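Local coordinates for protein beta-galactoside alpha-2,6-sialyltransferase (Photobacterium sp., PDB 2Z4T) that transfers sialic acid from a CMP-linked donor to galactosides such as lactose in alpha-2,6 linkage, joining a GT-B catalytic fold to an immunoglobulin-like beta-sandwich domain, at residues N31-D36 and N111-S116; E37-L42 and S78-R83; C61-L66 and E88-D93; R193-L198 and N221-N226. All coordinates share one frame; numbering follows the deposited sequence. Where two conformers were deposited one is given.

Interaction 1 of 4, residues N31-D36 and N111-S116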
# COMPACT_ATOMS: atom_id res chain seq x y z
N ASN A 31 -22.77 18.12 13.57
CA ASN A 31 -22.01 18.40 12.37
C ASN A 31 -21.78 17.09 11.63
O ASN A 31 -21.43 16.09 12.26
CB ASN A 31 -20.67 19.05 12.74
CG ASN A 31 -20.06 19.84 11.57
OD1 ASN A 31 -19.59 19.26 10.57
ND2 ASN A 31 -20.07 21.17 11.69
N LYS A 32 -22.04 17.07 10.32
CA LYS A 32 -21.90 15.86 9.51
C LYS A 32 -21.37 16.16 8.12
O LYS A 32 -21.55 17.27 7.61
CB LYS A 32 -23.25 15.18 9.34
CG LYS A 32 -23.47 13.99 10.23
CD LYS A 32 -24.56 13.08 9.64
CE LYS A 32 -24.00 12.18 8.55
NZ LYS A 32 -24.95 11.11 8.16
N THR A 33 -20.74 15.16 7.51
CA THR A 33 -20.33 15.17 6.12
C THR A 33 -20.75 13.81 5.58
O THR A 33 -20.69 12.86 6.33
CB THR A 33 -18.75 15.12 6.09
OG1 THR A 33 -18.19 16.18 6.87
CG2 THR A 33 -18.17 15.18 4.67
N ILE A 34 -21.17 13.57 4.34
CA ILE A 34 -22.34 13.85 3.49
C ILE A 34 -21.96 14.20 2.07
O ILE A 34 -21.31 15.21 1.80
CB ILE A 34 -23.76 14.21 4.05
CG1 ILE A 34 -24.21 15.63 3.68
CG2 ILE A 34 -23.95 13.75 5.49
CD1 ILE A 34 -25.70 15.85 3.84
N ILE A 35 -22.31 13.27 1.19
CA ILE A 35 -22.09 13.42 -0.24
C ILE A 35 -23.38 13.75 -0.96
O ILE A 35 -24.47 13.51 -0.43
CB ILE A 35 -21.47 12.16 -0.85
CG1 ILE A 35 -22.45 10.98 -0.75
CG2 ILE A 35 -20.16 11.85 -0.19
CD1 ILE A 35 -22.08 9.78 -1.62
N ASP A 36 -23.25 14.29 -2.17
CA ASP A 36 -24.39 14.64 -3.01
C ASP A 36 -25.41 13.52 -3.02
O ASP A 36 -25.06 12.36 -3.21
CB ASP A 36 -23.92 14.93 -4.45
CG ASP A 36 -22.99 16.15 -4.54
OD1 ASP A 36 -22.98 16.80 -5.61
OD2 ASP A 36 -22.28 16.46 -3.54
N ASN A 111 -21.92 19.34 5.91
CA ASN A 111 -20.89 19.56 4.91
C ASN A 111 -21.15 18.59 3.77
O ASN A 111 -20.94 17.36 3.91
CB ASN A 111 -19.48 19.32 5.51
CG ASN A 111 -19.33 19.89 6.93
OD1 ASN A 111 -19.37 21.12 7.13
ND2 ASN A 111 -19.17 19.00 7.93
N VAL A 112 -21.65 19.13 2.66
CA VAL A 112 -21.89 18.34 1.45
C VAL A 112 -20.65 18.37 0.55
O VAL A 112 -20.18 19.44 0.14
CB VAL A 112 -23.16 18.79 0.66
CG1 VAL A 112 -23.42 17.81 -0.49
CG2 VAL A 112 -24.41 18.88 1.57
N VAL A 113 -20.12 17.19 0.25
CA VAL A 113 -18.86 17.08 -0.51
C VAL A 113 -19.08 16.12 -1.67
O VAL A 113 -19.97 15.26 -1.60
CB VAL A 113 -17.70 16.57 0.39
CG1 VAL A 113 -17.51 17.50 1.64
CG2 VAL A 113 -17.95 15.12 0.84
N ALA A 114 -18.29 16.27 -2.73
CA ALA A 114 -18.38 15.35 -3.87
C ALA A 114 -18.25 13.88 -3.43
O ALA A 114 -17.42 13.55 -2.57
CB ALA A 114 -17.33 15.68 -4.90
N PRO A 115 -19.09 12.99 -4.00
CA PRO A 115 -18.86 11.55 -3.86
C PRO A 115 -17.44 11.23 -4.37
O PRO A 115 -16.99 11.78 -5.38
CB PRO A 115 -19.88 10.94 -4.82
CG PRO A 115 -20.97 11.97 -4.91
CD PRO A 115 -20.29 13.30 -4.80
N SER A 116 -16.74 10.37 -3.65
CA SER A 116 -15.36 10.06 -4.00
C SER A 116 -15.05 8.56 -3.93
O SER A 116 -15.66 7.79 -3.17
CB SER A 116 -14.39 10.85 -3.14
OG SER A 116 -14.41 10.34 -1.81
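In the immunoglobulin-like domain, strand 26-35 runs parallel to strand 103-122, which sets Asn31 to Ile35 beside Asn111 to Val113, the two short segments inclined at 26°. The side-chain amide of Asn111 makes the main polar grip. Its CG lies beside the backbone N, anti to the carbonyl carbon (chi1 -42°), and the amide ND2 donates to Asn31 OD1 at 2.7 Å and to Thr33 OG1 at 3.2 Å. Both acceptors sit somewhat out of the Asn111 amide plane; the two asparagine side chains cross at about a right angle, their amide planes 34° apart. Backbone bonds follow, Asn111 N to Lys32 O at 2.7 Å and Val113 N to Ile34 O at 2.8 Å. On the face carrying Thr33 and Ile35, Thr33 CG2 meets Val113 CG2 at 3.8 Å, and Ile35 CD1 comes to 4.1 Å from Pro115 CB. On the other face Ile34 CG1 packs on Val112 CG2 at 3.9 Å. Asp36 turns its carboxylate across the Pro115 ring, Asp36 CG 3.9 Å from Pro115 CD; its OD1 accepts from Leu84 N and its OD2 forms a salt bridge with Arg193, so both buried oxygens have partners. Strand 103-122 is paired on its other edge, first through Val112 to Glu88 of strand 88-98, then through Pro115 to Asn195 of strand 194-201, where it enters the catalytic domain.

Interaction 2 of 4, residues E37-L42 and S78-R83; sequences EEYVNL and SVVAPR
Glu37 and Arg83 lie against each other through their aliphatic parts, Glu37 CD coming to 3.5 Å from Arg83 CG. The carboxylate and guanidinium planes are 18° apart, but Glu37 OE2 stands well out of the guanidinium plane and 4.3 Å from Arg83 NE, so any attraction is probably between the charges alone. Glu37 N is shared weakly between the carbonyls of Ala81 and Pro82. At the far end, Ser78 OG takes a hydrogen bond from Tyr39 OH at 2.7 Å. Tyr39 CG is anti to its backbone N (chi1 173°), and the ring reaches across to Ser78, whose OG sits at the ring edge near its plane. A weak bond reaches the same OG from Asn41 ND2 at 3.4 Å; this amide also bonds Ser76 OG. Between these ends Val79 and Val40 form an antiparallel hydrogen-bonded pair, Val40 N to Val79 O at 2.8 Å and Val79 N to Val40 O at 3.1 Å, and Ala81 N bonds Glu38 O nearly straight at 2.7 Å. Val40 packs on Ile34 and Val79 on Leu110, while Tyr39, Asn41, Ser78 and Val80 share the opposite face. Such alternation, apolar inward and polar mostly outward, is characteristic of a beta sandwich, here the immunoglobulin-like domain.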
# COMPACT_ATOMS: atom_id res chain seq x y z
N GLU A 37 -26.68 13.87 -2.78
CA GLU A 37 -27.83 12.94 -2.88
C GLU A 37 -27.93 11.97 -1.72
O GLU A 37 -28.80 11.11 -1.71
CB GLU A 37 -27.89 12.19 -4.22
CG GLU A 37 -27.51 13.07 -5.39
CD GLU A 37 -28.01 12.58 -6.71
OE1 GLU A 37 -27.20 12.08 -7.50
OE2 GLU A 37 -29.22 12.71 -6.96
N GLU A 38 -27.03 12.10 -0.76
CA GLU A 38 -27.10 11.26 0.42
C GLU A 38 -28.31 11.68 1.25
O GLU A 38 -28.59 12.87 1.44
CB GLU A 38 -25.82 11.33 1.25
CG GLU A 38 -25.81 10.38 2.44
CD GLU A 38 -24.50 10.40 3.22
OE1 GLU A 38 -23.46 10.81 2.64
OE2 GLU A 38 -24.52 10.00 4.41
N TYR A 39 -29.04 10.66 1.70
CA TYR A 39 -30.15 10.79 2.61
C TYR A 39 -29.63 10.89 4.04
O TYR A 39 -28.68 10.18 4.44
CB TYR A 39 -31.09 9.58 2.46
CG TYR A 39 -32.18 9.56 3.50
CD1 TYR A 39 -32.13 8.67 4.57
CD2 TYR A 39 -33.26 10.46 3.43
CE1 TYR A 39 -33.13 8.66 5.55
CE2 TYR A 39 -34.26 10.46 4.41
CZ TYR A 39 -34.18 9.55 5.46
OH TYR A 39 -35.14 9.54 6.44
N VAL A 40 -30.23 11.80 4.81
CA VAL A 40 -29.84 12.01 6.19
C VAL A 40 -31.10 12.02 7.03
O VAL A 40 -32.09 12.68 6.67
CB VAL A 40 -29.18 13.39 6.41
CG1 VAL A 40 -28.56 13.47 7.79
CG2 VAL A 40 -28.14 13.69 5.35
N ASN A 41 -31.05 11.30 8.13
CA ASN A 41 -32.05 11.42 9.16
C ASN A 41 -31.41 11.57 10.54
O ASN A 41 -30.79 10.64 11.05
CB ASN A 41 -32.98 10.23 9.14
CG ASN A 41 -34.15 10.42 10.06
OD1 ASN A 41 -34.13 9.97 11.21
ND2 ASN A 41 -35.15 11.17 9.60
N LEU A 42 -31.59 12.76 11.13
CA LEU A 42 -30.90 13.12 12.37
C LEU A 42 -31.85 13.53 13.47
O LEU A 42 -32.73 14.36 13.26
CB LEU A 42 -29.94 14.28 12.14
CG LEU A 42 -28.72 13.98 11.29
CD1 LEU A 42 -28.01 15.28 10.92
CD2 LEU A 42 -27.76 12.96 11.96
N SER A 78 -35.10 15.10 8.28
CA SER A 78 -34.96 14.26 7.11
C SER A 78 -34.74 15.10 5.85
O SER A 78 -35.59 15.91 5.47
CB SER A 78 -36.19 13.38 6.98
OG SER A 78 -35.81 12.15 6.41
N VAL A 79 -33.57 14.94 5.24
CA VAL A 79 -33.20 15.65 4.01
C VAL A 79 -32.30 14.84 3.10
O VAL A 79 -31.55 13.97 3.54
CB VAL A 79 -32.51 17.02 4.28
CG1 VAL A 79 -33.54 18.08 4.58
CG2 VAL A 79 -31.50 16.92 5.42
N VAL A 80 -32.36 15.17 1.82
CA VAL A 80 -31.51 14.57 0.81
C VAL A 80 -30.52 15.66 0.42
O VAL A 80 -30.93 16.79 0.13
CB VAL A 80 -32.36 14.14 -0.41
CG1 VAL A 80 -31.51 13.45 -1.45
CG2 VAL A 80 -33.49 13.20 0.05
N ALA A 81 -29.22 15.35 0.45
CA ALA A 81 -28.20 16.30 0.03
C ALA A 81 -28.44 16.61 -1.44
O ALA A 81 -28.85 15.72 -2.18
CB ALA A 81 -26.83 15.70 0.22
N PRO A 82 -28.18 17.86 -1.88
CA PRO A 82 -28.46 18.24 -3.26
C PRO A 82 -27.38 17.73 -4.21
O PRO A 82 -26.36 17.19 -3.75
CB PRO A 82 -28.43 19.76 -3.22
CG PRO A 82 -27.48 20.09 -2.15
CD PRO A 82 -27.57 18.97 -1.12
N ARG A 83 -27.62 17.87 -5.51
CA ARG A 83 -26.61 17.64 -6.53
C ARG A 83 -25.87 18.96 -6.69
O ARG A 83 -26.50 19.99 -6.89
CB ARG A 83 -27.26 17.25 -7.85
CG ARG A 83 -27.95 15.94 -7.79
CD ARG A 83 -28.38 15.48 -9.15
NE ARG A 83 -29.66 16.06 -9.56
CZ ARG A 83 -30.19 15.88 -10.77
NH1 ARG A 83 -29.56 15.15 -11.69
NH2 ARG A 83 -31.36 16.45 -11.06

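Interaction 3 of 4, residues C61-L66 and E88-D93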
# COMPACT_ATOMS: atom_id res chain seq x y z
N CYS A 61 -28.81 28.12 6.27
CA CYS A 61 -27.80 28.49 5.32
C CYS A 61 -27.78 27.43 4.24
O CYS A 61 -28.28 26.33 4.44
CB CYS A 61 -26.43 28.63 6.00
SG CYS A 61 -25.47 27.12 6.08
N GLY A 62 -27.20 27.77 3.09
CA GLY A 62 -27.14 26.86 1.96
C GLY A 62 -27.97 27.41 0.82
O GLY A 62 -29.01 28.02 1.04
N THR A 63 -27.52 27.21 -0.40
CA THR A 63 -28.23 27.83 -1.50
C THR A 63 -29.47 27.06 -1.99
O THR A 63 -30.53 27.64 -2.10
CB THR A 63 -27.28 28.40 -2.61
OG1 THR A 63 -27.66 27.90 -3.89
CG2 THR A 63 -25.87 28.06 -2.35
N GLN A 64 -29.36 25.77 -2.26
CA GLN A 64 -30.55 24.99 -2.64
C GLN A 64 -31.46 24.75 -1.44
O GLN A 64 -30.99 24.50 -0.34
CB GLN A 64 -30.17 23.68 -3.33
CG GLN A 64 -29.87 23.85 -4.82
CD GLN A 64 -29.40 22.55 -5.48
OE1 GLN A 64 -30.07 21.52 -5.41
NE2 GLN A 64 -28.22 22.60 -6.13
N GLN A 65 -32.77 24.85 -1.67
CA GLN A 65 -33.77 24.63 -0.63
C GLN A 65 -34.03 23.14 -0.44
O GLN A 65 -34.43 22.46 -1.37
CB GLN A 65 -35.06 25.35 -1.01
CG GLN A 65 -35.00 26.81 -0.78
CD GLN A 65 -35.16 27.13 0.68
OE1 GLN A 65 -36.21 26.86 1.27
NE2 GLN A 65 -34.13 27.69 1.29
N LEU A 66 -33.81 22.63 0.76
CA LEU A 66 -33.85 21.18 1.00
C LEU A 66 -35.04 20.72 1.85
O LEU A 66 -35.36 19.52 1.86
CB LEU A 66 -32.56 20.70 1.67
CG LEU A 66 -31.19 21.03 1.08
CD1 LEU A 66 -30.14 20.19 1.80
CD2 LEU A 66 -31.14 20.78 -0.42
N GLU A 88 -20.39 22.41 -0.49
CA GLU A 88 -21.15 23.47 0.13
C GLU A 88 -21.74 23.02 1.46
O GLU A 88 -22.26 21.92 1.57
CB GLU A 88 -22.28 23.92 -0.81
CG GLU A 88 -22.97 25.16 -0.29
CD GLU A 88 -24.20 25.58 -1.08
OE1 GLU A 88 -24.75 26.64 -0.72
OE2 GLU A 88 -24.64 24.86 -2.02
N LYS A 89 -21.68 23.92 2.45
CA LYS A 89 -22.30 23.70 3.75
C LYS A 89 -23.76 24.11 3.77
O LYS A 89 -24.13 25.15 3.19
CB LYS A 89 -21.50 24.41 4.88
CG LYS A 89 -20.09 23.77 5.08
CD LYS A 89 -19.22 24.45 6.15
CE LYS A 89 -17.78 23.88 6.17
NZ LYS A 89 -17.09 24.14 4.88
N TYR A 90 -24.59 23.28 4.40
CA TYR A 90 -26.02 23.56 4.60
C TYR A 90 -26.32 23.57 6.10
O TYR A 90 -25.80 22.73 6.84
CB TYR A 90 -26.89 22.54 3.83
CG TYR A 90 -26.97 22.88 2.36
CD1 TYR A 90 -25.92 22.59 1.50
CD2 TYR A 90 -28.08 23.55 1.84
CE1 TYR A 90 -25.97 22.95 0.16
CE2 TYR A 90 -28.14 23.92 0.50
CZ TYR A 90 -27.09 23.62 -0.33
OH TYR A 90 -27.15 23.98 -1.65
N CYS A 91 -27.14 24.52 6.55
CA CYS A 91 -27.47 24.67 7.97
C CYS A 91 -28.96 24.52 8.24
O CYS A 91 -29.80 25.01 7.47
CB CYS A 91 -27.07 26.05 8.47
SG CYS A 91 -25.43 26.60 8.08
N PHE A 92 -29.28 23.88 9.36
CA PHE A 92 -30.65 23.67 9.81
C PHE A 92 -30.74 23.91 11.31
O PHE A 92 -29.94 23.36 12.09
CB PHE A 92 -31.12 22.25 9.44
CG PHE A 92 -31.05 21.97 7.97
CD1 PHE A 92 -29.92 21.39 7.42
CD2 PHE A 92 -32.09 22.33 7.13
CE1 PHE A 92 -29.82 21.14 6.05
CE2 PHE A 92 -32.01 22.09 5.74
CZ PHE A 92 -30.87 21.50 5.21
N ASP A 93 -31.68 24.74 11.72
CA ASP A 93 -31.84 25.04 13.14
C ASP A 93 -33.13 24.44 13.66
O ASP A 93 -34.21 24.78 13.17
CB ASP A 93 -31.91 26.56 13.36
CG ASP A 93 -30.63 27.27 12.95
OD1 ASP A 93 -30.49 28.44 13.36
OD2 ASP A 93 -29.80 26.68 12.23
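Cys61 and Cys91 are joined by a disulfide, SG to SG 2.1 Å, with a chi3 of 71°. Their backbones form an antiparallel hydrogen-bonded pair: Cys91 N donates to Cys61 O at 3.0 Å from well above the carbonyl plane, and the return bond from Cys61 N is weak. Just beyond, the chain turns over the Tyr90 ring. Gly62 CA lies over one face, 3.7 Å from the ring centroid and displaced toward the rim, a CH-pi contact. Gln64 N approaches in the ring plane and donates to Tyr90 OH at 2.9 Å, so one aromatic side chain is held both over its face and at its hydroxyl. Leu66 then dips back to the strand, crossing Tyr90 and Phe92 at about right angles: its CD1 is 3.9 Å from Tyr90 CD2 and meets the edge of the Phe92 ring, in plane, at CZ 3.7 Å away. Gln64 NE2 bonds Arg83 O, which ties the loop to the segment between strands 77-80 and 88-98. The disulfide is of the cross-strand kind, between neighbouring antiparallel strands 52-61 and 88-98, unlike the sheet-to-sheet bridge of classical immunoglobulin domains, and it fastens the loop leaving the first of these strands in an immunoglobulin-like sandwich.

Interaction 4 of 4, residues R193-L198 and N221-N226; sequences RLNVKL and NVTVTN
Leu194 to Leu198 and Val222 to Asn226 are neighbouring parallel strands of a beta-alpha-beta unit, connected through helix 205-216, in the Rossmann-like sheet of the GT-B fold. Their short segments run at 38° to each other. Backbone bonds alternate regularly at first: Leu194 N to Asn221 O, Thr223 N to Leu194 O at 2.8 Å, and Val196 N to Thr223 O, also 2.8 Å and almost straight. Thr225 N then reaches Val196 O, but Leu198 N bonds Asn226 O at 2.9 Å, one residue later than a regular register would give, consistent with a bulge at Thr225. On the face of Leu194 and Val196, Leu194 CB stands 4.1 Å from Val222 CB, and Val196 CG2 approaches Val222 CG2 obliquely at 4.2 Å. Helix 205-216 covers this side, with Leu213 on Leu198 and Val224. The other face is more polar: Asn195 and Thr223 lie side by side, and Asn195 OD1 comes 3.7 Å from Thr225 CG2, where the side chains of Asn195 and Thr225 cross at about a right angle. Asn226 ND2, which also bonds Asp228 OD1, donates at 2.7 Å to a water that also lies 2.8 Å from Leu198 O, probably donating to it.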
# COMPACT_ATOMS: atom_id res chain seq x y z
N ARG A 193 -21.37 13.83 -9.61
CA ARG A 193 -19.97 14.20 -9.85
C ARG A 193 -19.19 13.17 -9.02
O ARG A 193 -19.70 12.70 -8.00
CB ARG A 193 -19.67 15.64 -9.40
CG ARG A 193 -19.96 15.90 -7.92
CD ARG A 193 -19.64 17.30 -7.46
NE ARG A 193 -20.17 17.53 -6.11
CZ ARG A 193 -19.61 18.33 -5.20
NH1 ARG A 193 -18.47 18.98 -5.47
NH2 ARG A 193 -20.18 18.46 -4.00
N LEU A 194 -17.98 12.81 -9.46
CA LEU A 194 -17.19 11.77 -8.80
C LEU A 194 -15.70 12.10 -8.85
O LEU A 194 -15.13 12.28 -9.94
CB LEU A 194 -17.45 10.39 -9.42
CG LEU A 194 -16.84 9.18 -8.68
CD1 LEU A 194 -17.48 8.96 -7.28
CD2 LEU A 194 -16.91 7.89 -9.52
N ASN A 195 -15.09 12.22 -7.67
CA ASN A 195 -13.64 12.26 -7.56
C ASN A 195 -13.09 10.84 -7.43
O ASN A 195 -13.55 10.06 -6.58
CB ASN A 195 -13.19 13.13 -6.37
CG ASN A 195 -13.41 14.61 -6.63
OD1 ASN A 195 -13.45 15.08 -7.77
ND2 ASN A 195 -13.56 15.37 -5.55
N VAL A 196 -12.13 10.50 -8.29
CA VAL A 196 -11.45 9.20 -8.23
C VAL A 196 -9.95 9.35 -7.96
O VAL A 196 -9.25 10.12 -8.63
CB VAL A 196 -11.66 8.37 -9.53
CG1 VAL A 196 -10.90 7.06 -9.46
CG2 VAL A 196 -13.13 8.10 -9.76
N LYS A 197 -9.46 8.62 -6.96
CA LYS A 197 -8.02 8.39 -6.80
C LYS A 197 -7.69 6.95 -7.21
O LYS A 197 -8.46 6.02 -6.93
CB LYS A 197 -7.61 8.61 -5.37
CG LYS A 197 -7.42 10.06 -5.02
CD LYS A 197 -7.44 10.20 -3.51
CE LYS A 197 -6.35 11.15 -2.99
NZ LYS A 197 -5.09 10.43 -2.60
N LEU A 198 -6.56 6.77 -7.88
CA LEU A 198 -6.13 5.44 -8.29
C LEU A 198 -4.73 5.18 -7.77
O LEU A 198 -3.89 6.10 -7.69
CB LEU A 198 -6.15 5.28 -9.82
CG LEU A 198 -7.47 5.47 -10.57
CD1 LEU A 198 -7.22 5.42 -12.07
CD2 LEU A 198 -8.55 4.45 -10.17
N ASN A 221 -18.38 13.55 -15.87
CA ASN A 221 -18.66 13.84 -14.48
C ASN A 221 -17.60 13.29 -13.52
O ASN A 221 -17.65 13.57 -12.32
CB ASN A 221 -20.03 13.29 -14.11
CG ASN A 221 -20.08 11.77 -14.19
OD1 ASN A 221 -20.59 11.12 -13.27
ND2 ASN A 221 -19.55 11.20 -15.28
N VAL A 222 -16.67 12.49 -14.04
CA VAL A 222 -15.61 11.96 -13.16
C VAL A 222 -14.25 12.65 -13.30
O VAL A 222 -13.76 12.89 -14.40
CB VAL A 222 -15.57 10.38 -13.03
CG1 VAL A 222 -16.68 9.74 -13.78
CG2 VAL A 222 -14.23 9.80 -13.42
N THR A 223 -13.66 13.00 -12.17
CA THR A 223 -12.36 13.60 -12.18
C THR A 223 -11.37 12.67 -11.48
O THR A 223 -11.53 12.31 -10.31
CB THR A 223 -12.38 14.99 -11.54
OG1 THR A 223 -13.38 15.76 -12.21
CG2 THR A 223 -11.02 15.69 -11.71
N VAL A 224 -10.36 12.24 -12.23
CA VAL A 224 -9.27 11.47 -11.69
C VAL A 224 -8.34 12.47 -11.02
O VAL A 224 -7.56 13.13 -11.68
CB VAL A 224 -8.55 10.66 -12.79
CG1 VAL A 224 -7.49 9.74 -12.17
CG2 VAL A 224 -9.58 9.86 -13.60
N THR A 225 -8.44 12.59 -9.70
CA THR A 225 -7.69 13.63 -9.01
C THR A 225 -6.22 13.28 -8.78
O THR A 225 -5.40 14.18 -8.65
CB THR A 225 -8.36 14.09 -7.70
OG1 THR A 225 -8.30 13.03 -6.72
CG2 THR A 225 -9.80 14.51 -7.95
N ASN A 226 -5.91 11.98 -8.74
CA ASN A 226 -4.53 11.51 -8.49
C ASN A 226 -4.33 10.04 -8.84
O ASN A 226 -5.23 9.20 -8.65
CB ASN A 226 -4.11 11.74 -7.01
CG ASN A 226 -2.66 11.31 -6.73
OD1 ASN A 226 -1.71 12.01 -7.12
ND2 ASN A 226 -2.49 10.16 -6.07
O HOH W 1 -4.20 8.08 -5.67

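Overall arrangement
Interactions 1, 2 and 3 form one cluster in the immunoglobulin-like domain, their centres about 10 to 12 Å apart. Interaction 2 is nested along the chain inside the loop closed by interaction 1 and touches it where Ile34 CD1 meets Val40 CG2 at 3.6 Å; its segments alternate with those of interaction 3. Interaction 4 belongs to the catalytic domain, its centre about 15 Å from that of interaction 1. Pro115 O meets Asn195 N (3.0 Å) as strand 103-122 crosses between domains, and Arg193 NH2 forms a salt bridge with Asp36 OD2 (2.9 Å). In interaction 4 the Leu198 side chain is about 12 Å from that of Asp122, which binds magnesium in a structure of this protein, though not in this model.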